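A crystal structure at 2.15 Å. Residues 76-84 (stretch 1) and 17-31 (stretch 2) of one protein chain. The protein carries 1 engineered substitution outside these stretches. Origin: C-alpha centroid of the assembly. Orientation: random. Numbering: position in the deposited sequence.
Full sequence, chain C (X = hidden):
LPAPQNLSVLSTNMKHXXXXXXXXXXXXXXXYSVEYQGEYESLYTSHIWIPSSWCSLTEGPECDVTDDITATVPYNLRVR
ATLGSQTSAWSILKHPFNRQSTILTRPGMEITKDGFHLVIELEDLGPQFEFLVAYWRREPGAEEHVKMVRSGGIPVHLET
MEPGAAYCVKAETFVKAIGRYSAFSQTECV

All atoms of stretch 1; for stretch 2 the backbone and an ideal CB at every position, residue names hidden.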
# COMPACT_ATOMS: atom_id res chain seq x y z
N ASN C 76 0.07 -23.68 -3.64
CA ASN C 76 -0.39 -24.76 -4.44
C ASN C 76 -1.23 -24.23 -5.55
O ASN C 76 -1.99 -23.29 -5.37
CB ASN C 76 -1.26 -25.72 -3.60
CG ASN C 76 -0.53 -26.26 -2.39
OD1 ASN C 76 0.68 -26.38 -2.39
ND2 ASN C 76 -1.28 -26.54 -1.33
N LEU C 77 -1.13 -24.89 -6.68
CA LEU C 77 -1.88 -24.55 -7.88
C LEU C 77 -2.39 -25.87 -8.48
O LEU C 77 -1.74 -26.90 -8.38
CB LEU C 77 -0.94 -23.85 -8.82
CG LEU C 77 -0.57 -22.42 -8.43
CD1 LEU C 77 0.71 -22.04 -9.15
CD2 LEU C 77 -1.71 -21.53 -8.86
N ARG C 78 -3.61 -25.86 -9.01
CA ARG C 78 -4.14 -26.99 -9.73
C ARG C 78 -4.92 -26.57 -10.96
O ARG C 78 -5.49 -25.49 -11.01
CB ARG C 78 -5.03 -27.81 -8.83
CG ARG C 78 -6.26 -27.12 -8.33
CD ARG C 78 -7.11 -28.07 -7.48
NE ARG C 78 -8.42 -27.52 -7.23
CZ ARG C 78 -9.33 -28.10 -6.46
NH1 ARG C 78 -9.11 -29.27 -5.91
NH2 ARG C 78 -10.48 -27.51 -6.27
N VAL C 79 -4.98 -27.44 -11.92
CA VAL C 79 -5.60 -27.09 -13.19
C VAL C 79 -6.43 -28.24 -13.73
O VAL C 79 -6.10 -29.40 -13.51
CB VAL C 79 -4.55 -26.68 -14.22
CG1 VAL C 79 -3.63 -27.85 -14.53
CG2 VAL C 79 -5.20 -26.16 -15.51
N ARG C 80 -7.51 -27.94 -14.43
CA ARG C 80 -8.26 -29.02 -15.07
C ARG C 80 -8.75 -28.58 -16.42
O ARG C 80 -8.75 -27.39 -16.74
CB ARG C 80 -9.42 -29.46 -14.19
CG ARG C 80 -10.63 -28.52 -14.16
CD ARG C 80 -11.79 -29.06 -13.32
NE ARG C 80 -12.74 -27.98 -13.07
CZ ARG C 80 -13.81 -28.07 -12.29
NH1 ARG C 80 -14.13 -29.20 -11.68
NH2 ARG C 80 -14.58 -26.99 -12.12
N ALA C 81 -9.18 -29.55 -17.21
CA ALA C 81 -9.64 -29.29 -18.54
C ALA C 81 -11.13 -29.55 -18.60
O ALA C 81 -11.63 -30.42 -17.91
CB ALA C 81 -8.91 -30.18 -19.50
N THR C 82 -11.81 -28.74 -19.42
CA THR C 82 -13.24 -28.87 -19.74
C THR C 82 -13.49 -28.92 -21.26
O THR C 82 -12.75 -28.32 -22.08
CB THR C 82 -14.12 -27.72 -19.17
OG1 THR C 82 -13.45 -26.46 -19.26
CG2 THR C 82 -14.49 -27.98 -17.72
N LEU C 83 -14.57 -29.62 -21.58
CA LEU C 83 -15.03 -29.89 -22.94
C LEU C 83 -16.52 -30.24 -22.81
O LEU C 83 -16.94 -31.38 -23.04
CB LEU C 83 -14.20 -31.02 -23.57
CG LEU C 83 -14.06 -31.07 -25.09
CD1 LEU C 83 -13.05 -32.12 -25.54
CD2 LEU C 83 -15.40 -31.36 -25.72
N GLY C 84 -17.30 -29.24 -22.37
CA GLY C 84 -18.74 -29.41 -22.14
C GLY C 84 -19.12 -29.98 -20.78
O GLY C 84 -18.91 -29.33 -19.76
N UNK C 17 3.92 -17.46 -14.54
CA UNK C 17 3.18 -18.20 -15.56
C UNK C 17 3.03 -19.67 -15.19
O UNK C 17 4.01 -20.35 -15.10
CB UNK C 17 3.88 -18.07 -16.92
N UNK C 18 1.82 -20.15 -14.97
CA UNK C 18 1.58 -21.59 -14.81
C UNK C 18 1.42 -22.18 -16.20
O UNK C 18 0.87 -21.48 -17.06
CB UNK C 18 0.35 -21.87 -13.94
N UNK C 19 1.93 -23.40 -16.43
CA UNK C 19 2.06 -24.03 -17.82
C UNK C 19 1.86 -25.49 -17.68
O UNK C 19 2.16 -26.03 -16.63
CB UNK C 19 3.42 -23.76 -18.47
N UNK C 20 1.30 -26.10 -18.71
CA UNK C 20 1.02 -27.52 -18.72
C UNK C 20 1.03 -27.98 -20.18
O UNK C 20 1.00 -27.15 -21.07
CB UNK C 20 -0.31 -27.83 -18.04
N UNK C 21 1.10 -29.29 -20.42
CA UNK C 21 0.94 -29.82 -21.77
C UNK C 21 -0.55 -29.81 -22.14
O UNK C 21 -1.38 -30.08 -21.30
CB UNK C 21 1.52 -31.23 -21.87
N UNK C 22 -0.86 -29.52 -23.41
CA UNK C 22 -2.26 -29.49 -23.77
C UNK C 22 -2.88 -30.87 -23.78
O UNK C 22 -2.22 -31.84 -24.15
CB UNK C 22 -2.43 -28.83 -25.14
N UNK C 23 -4.14 -30.94 -23.41
CA UNK C 23 -4.88 -32.18 -23.46
C UNK C 23 -5.39 -32.37 -24.88
O UNK C 23 -5.93 -31.44 -25.48
CB UNK C 23 -6.03 -32.18 -22.45
N UNK C 24 -5.22 -33.60 -25.39
CA UNK C 24 -5.49 -33.93 -26.78
C UNK C 24 -6.99 -34.16 -26.95
O UNK C 24 -7.60 -34.93 -26.18
CB UNK C 24 -4.69 -35.16 -27.22
N UNK C 25 -7.59 -33.51 -27.94
CA UNK C 25 -9.03 -33.62 -28.18
C UNK C 25 -9.39 -33.28 -29.63
O UNK C 25 -10.14 -32.31 -29.88
CB UNK C 25 -9.79 -32.70 -27.22
N UNK C 26 -8.89 -34.08 -30.59
CA UNK C 26 -9.24 -33.79 -31.99
C UNK C 26 -10.77 -33.72 -32.12
O UNK C 26 -11.45 -34.57 -31.55
CB UNK C 26 -8.66 -34.85 -32.93
N UNK C 27 -11.29 -32.67 -32.77
CA UNK C 27 -12.71 -32.30 -32.67
C UNK C 27 -12.96 -30.87 -32.18
O UNK C 27 -13.08 -29.96 -33.01
CB UNK C 27 -13.42 -33.28 -31.73
N UNK C 28 -13.00 -30.70 -30.84
CA UNK C 28 -13.42 -29.45 -30.16
C UNK C 28 -12.24 -28.80 -29.47
O UNK C 28 -11.19 -29.42 -29.34
CB UNK C 28 -14.53 -29.72 -29.14
N UNK C 29 -12.36 -27.54 -29.06
CA UNK C 29 -11.23 -26.88 -28.44
C UNK C 29 -11.37 -26.99 -26.94
O UNK C 29 -12.43 -26.71 -26.36
CB UNK C 29 -11.13 -25.42 -28.88
N UNK C 30 -10.27 -27.37 -26.31
CA UNK C 30 -10.27 -27.60 -24.87
C UNK C 30 -10.07 -26.28 -24.13
O UNK C 30 -9.26 -25.42 -24.56
CB UNK C 30 -9.18 -28.60 -24.48
N UNK C 31 -10.84 -26.13 -23.05
CA UNK C 31 -10.65 -25.03 -22.08
C UNK C 31 -10.05 -25.52 -20.75
O UNK C 31 -10.15 -26.70 -20.39
CB UNK C 31 -11.99 -24.34 -21.81

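Along stretch 1, alternate side chains, Leu-77, Val-79 and Ala-81, point toward stretch 2 and offer it a purely apolar row, while Arg-78 and Arg-80 point away. Position 17 has nothing of stretch 1 near its CB, so the contact leaves its choice open; it is Leu-17. At position 18 CA-to-CB points toward stretch 1 and the ideal CB lies 4.8 Å from Leu-77 CD1. With its CA 8.3 Å from Leu-77 CA, a medium or large apolar side chain would suit. The residue is Leu-18, whose CD1 comes to 4.3 Å from Leu-77 CD1. Position 19 is out of reach and is Met-19.

Position 20 again points toward stretch 1, its ideal CB 4.8 Å from Val-79 CG1. Its CA is 8.6 Å from Val-79 CA, leaving room for a large aliphatic or aromatic group. Trp-20 fills it with chi1 in the p well: Val-79 CG2 sits 3.8 Å from the centroid of the Trp-20 six-membered ring, almost on its normal, a CH-pi contact over the face.

Positions 21 and 22 lie beyond reach; a phi of -71° at 22 would admit proline among others. They are Ser-21 and Pro-22. Position 23 points toward the small Ala-81, its ideal CB 4.6 Å from Ala-81 CB, so a compact apolar residue such as valine, alanine or isoleucine would fit. Val-23 places CG2 4.3 Å from Ala-81 CB. Position 24 faces open space and is Ile-24.

At 25 the ideal CB is already 3.7 Å from Leu-83 CD1, which favours a small residue; Ala-25 makes this contact with its methyl. Position 26 is free of stretch 1 and is Pro-26. Position 27, with phi 123° and psi -86°, would jam a CB against the preceding carbonyl, and is Gly-27. At 28 the ideal CB lies 3.9 Å from Leu-83 CD2, and apolar or long polar chains could pack there; Glu-28 brings OE1 to 3.1 Å from Leu-83 CD2, a contact without a polar partner. Position 29 points away and is Thr-29.

Position 30 points sideways, between Ala-81 and Leu-83, suiting a branched aliphatic. Val-30 sets CG1 3.7 Å from Ala-81 CB and CG2 4.2 Å from Leu-83 CD1. Position 31 pairs antiparallel with Thr-82 whatever its side chain: Thr-82 N donates to the position 31 O at 2.8 Å, and the position 31 N donates to Thr-82 O at 3.1 Å. Many residues would serve; Tyr-31 has its CB 3.7 Å from Thr-82 OG1, while its ring leads away.

Stretch 2 17-31: LLMWSPVIAPGETVY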
# COMPACT_ATOMS: atom_id res chain seq x y z
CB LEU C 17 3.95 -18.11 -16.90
CG LEU C 17 3.45 -17.34 -18.10
CD1 LEU C 17 4.24 -17.70 -19.40
CD2 LEU C 17 1.97 -17.60 -18.32
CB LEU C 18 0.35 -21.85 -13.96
CG LEU C 18 -0.07 -23.32 -13.76
CD1 LEU C 18 0.99 -23.99 -12.93
CD2 LEU C 18 -1.43 -23.40 -13.09
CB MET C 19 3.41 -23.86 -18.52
CG MET C 19 3.81 -22.39 -18.72
SD MET C 19 5.50 -22.02 -19.30
CE MET C 19 6.44 -23.34 -18.52
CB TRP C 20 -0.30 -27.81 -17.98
CG TRP C 20 -1.48 -27.01 -18.48
CD1 TRP C 20 -2.30 -27.36 -19.46
CD2 TRP C 20 -1.95 -25.74 -18.00
NE1 TRP C 20 -3.26 -26.41 -19.67
CE2 TRP C 20 -3.07 -25.40 -18.78
CE3 TRP C 20 -1.54 -24.86 -17.01
CZ2 TRP C 20 -3.80 -24.20 -18.60
CZ3 TRP C 20 -2.25 -23.66 -16.83
CH2 TRP C 20 -3.38 -23.35 -17.62
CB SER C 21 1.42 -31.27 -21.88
OG SER C 21 2.67 -31.43 -21.30
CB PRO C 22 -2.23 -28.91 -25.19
CG PRO C 22 -0.90 -29.30 -25.72
CD PRO C 22 -0.00 -29.11 -24.54
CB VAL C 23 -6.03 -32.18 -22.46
CG1 VAL C 23 -6.96 -33.35 -22.68
CG2 VAL C 23 -5.43 -32.17 -21.06
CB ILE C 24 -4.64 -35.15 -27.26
CG1 ILE C 24 -4.28 -34.99 -28.74
CG2 ILE C 24 -5.30 -36.52 -27.00
CD1 ILE C 24 -3.32 -33.84 -28.99
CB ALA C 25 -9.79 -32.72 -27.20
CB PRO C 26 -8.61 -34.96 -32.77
CG PRO C 26 -7.51 -35.45 -31.88
CD PRO C 26 -8.08 -35.31 -30.49
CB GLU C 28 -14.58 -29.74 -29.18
CG GLU C 28 -15.93 -29.85 -29.92
CD GLU C 28 -17.01 -30.69 -29.22
OE1 GLU C 28 -17.26 -30.49 -28.00
OE2 GLU C 28 -17.60 -31.56 -29.89
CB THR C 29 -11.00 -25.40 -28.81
OG1 THR C 29 -11.41 -24.54 -27.72
CG2 THR C 29 -11.58 -25.01 -30.17
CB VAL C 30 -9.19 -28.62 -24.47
CG1 VAL C 30 -9.08 -28.74 -22.94
CG2 VAL C 30 -9.52 -29.97 -25.12
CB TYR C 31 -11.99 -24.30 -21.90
CG TYR C 31 -12.43 -23.49 -23.16
CD1 TYR C 31 -11.60 -22.46 -23.69
CD2 TYR C 31 -13.67 -23.72 -23.80
CE1 TYR C 31 -11.97 -21.73 -24.82
CE2 TYR C 31 -14.05 -22.98 -24.94
CZ TYR C 31 -13.19 -21.98 -25.43
OH TYR C 31 -13.50 -21.22 -26.51
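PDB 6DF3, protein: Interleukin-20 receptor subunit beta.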